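Local coordinates for SAM-dependent methyltransferase (Thiobacillus denitrificans, PDB 5EPE), which transfers methyl groups from S-adenosylmethionine to an acceptor, and is captured here with the demethylated cofactor product S-adenosyl-L-homocysteine, at the interface of chains A and B. Residues are numbered along the deposited sequence; one frame, centred on the assembly and turned at random. Chains: chain A/B, SAM-dependent methyltransferase.

The interface of chains A and B. Residues chain A 120, 176-177; chain B 120, 176-177.
A:Leu177 and B:Leu177 meet methyl to methyl where the two-fold axis relates the chains, a worked example of a symmetric contact with an apolar centre and watered flanks, though one seen in a crystal and not necessarily kept in solution. CD2 of A:Leu177 lies 3.3 Å from CD2 of B:Leu177, a tight approach for two methyls, while the two side chains run past each other in opposite directions. In each leucine, chi1 of -69° turns CG away from the carbonyl carbon, and the CD2 branch reaches the partner. A:Ala120 and its twin B:Ala120 flank this methyl pair more loosely: CB of A:Ala120 stands 4.2 Å from CD2 of B:Leu177, and that alanine CB is 3.7 Å from the backbone O of B:Lys176.

Within this patch no N or O of one chain bonds directly to the other; two waters bridge them instead. The amide N of A:Ala120 donates to a water at 2.8 Å, in a fairly straight bond (162° at the hydrogen), and that water lies 2.7 Å from the backbone O of B:Lys176. A second water links B:Ala120 to A:Lys176 in the same way. The lysines take part through their backbone carbonyls, while their side chains extend away from the leucine pair.

A:Lys176 and A:Leu177 end helix 167-177, just ahead of strand 179-186, and A:Ala120 lies in the first turn of helix 119-127, as do their B counterparts. One helix's C-terminal end thus faces the other chain's N-terminal turn, twice over.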
ATOM      1  N   ALA A 120     -13.930  32.583 -13.576  1.00 26.24           N
ATOM      2  CA  ALA A 120     -13.298  33.896 -13.557  1.00 26.52           C
ATOM      3  C   ALA A 120     -14.038  34.889 -14.376  1.00 26.34           C
ATOM      4  O   ALA A 120     -14.235  36.046 -13.947  1.00 26.49           O
ATOM      5  CB  ALA A 120     -11.873  33.815 -14.035  1.00 28.33           C
ATOM      6  N   LYS A 176      -6.556  33.378  -5.148  1.00 23.18           N
ATOM      7  CA  LYS A 176      -5.603  33.730  -6.248  1.00 24.25           C
ATOM      8  C   LYS A 176      -6.241  34.633  -7.303  1.00 25.28           C
ATOM      9  O   LYS A 176      -5.547  35.417  -7.965  1.00 26.82           O
ATOM     10  CB  LYS A 176      -5.041  32.441  -6.859  1.00 23.51           C
ATOM     11  CG  LYS A 176      -4.111  31.633  -5.947  1.00 23.08           C
ATOM     12  CD  LYS A 176      -3.895  30.208  -6.478  1.00 23.12           C
ATOM     13  CE  LYS A 176      -3.186  29.286  -5.478  1.00 23.56           C
ATOM     14  NZ  LYS A 176      -3.101  27.819  -5.880  1.00 23.25           N
ATOM     15  N   LEU A 177      -7.555  34.579  -7.466  1.00 25.67           N
ATOM     16  CA  LEU A 177      -8.262  35.549  -8.269  1.00 27.01           C
ATOM     17  C   LEU A 177      -8.344  36.953  -7.686  1.00 26.89           C
ATOM     18  O   LEU A 177      -8.646  37.871  -8.412  1.00 28.60           O
ATOM     19  CB  LEU A 177      -9.687  35.098  -8.637  1.00 28.52           C
ATOM     20  CG  LEU A 177      -9.701  33.929  -9.625  1.00 31.30           C
ATOM     21  CD1 LEU A 177     -11.136  33.432  -9.791  1.00 30.78           C
ATOM     22  CD2 LEU A 177      -9.075  34.327 -10.985  1.00 33.18           C
TER
ATOM     23  N   ALA B 120      -3.036  36.030 -11.517  1.00 26.24           N
ATOM     24  CA  ALA B 120      -4.144  36.642 -12.239  1.00 26.52           C
ATOM     25  C   ALA B 120      -4.015  38.118 -12.324  1.00 26.34           C
ATOM     26  O   ALA B 120      -4.252  38.717 -13.395  1.00 26.49           O
ATOM     27  CB  ALA B 120      -5.462  36.290 -11.603  1.00 28.33           C
ATOM     28  N   LYS B 176      -8.708  28.354 -17.428  1.00 23.18           N
ATOM     29  CA  LYS B 176      -9.876  28.871 -16.646  1.00 24.25           C
ATOM     30  C   LYS B 176      -9.837  30.389 -16.477  1.00 25.28           C
ATOM     31  O   LYS B 176     -10.885  31.036 -16.337  1.00 26.82           O
ATOM     32  CB  LYS B 176      -9.940  28.144 -15.297  1.00 23.51           C
ATOM     33  CG  LYS B 176     -10.302  26.656 -15.370  1.00 23.08           C
ATOM     34  CD  LYS B 176      -9.987  25.931 -14.052  1.00 23.12           C
ATOM     35  CE  LYS B 176     -10.090  24.405 -14.157  1.00 23.56           C
ATOM     36  NZ  LYS B 176      -9.621  23.627 -12.934  1.00 23.25           N
ATOM     37  N   LEU B 177      -8.660  30.997 -16.516  1.00 25.67           N
ATOM     38  CA  LEU B 177      -8.548  32.434 -16.593  1.00 27.01           C
ATOM     39  C   LEU B 177      -8.968  33.057 -17.917  1.00 26.89           C
ATOM     40  O   LEU B 177      -9.186  34.245 -17.962  1.00 28.60           O
ATOM     41  CB  LEU B 177      -7.138  32.945 -16.247  1.00 28.52           C
ATOM     42  CG  LEU B 177      -6.792  32.768 -14.767  1.00 31.30           C
ATOM     43  CD1 LEU B 177      -5.323  33.128 -14.552  1.00 30.78           C
ATOM     44  CD2 LEU B 177      -7.724  33.609 -13.860  1.00 33.18           C
TER
HETATM   45  O   HOH W   1     -12.356  30.363 -14.176  1.00 36.07           O
HETATM   46  O   HOH W   2      -3.621  34.250  -9.454  1.00 36.07           O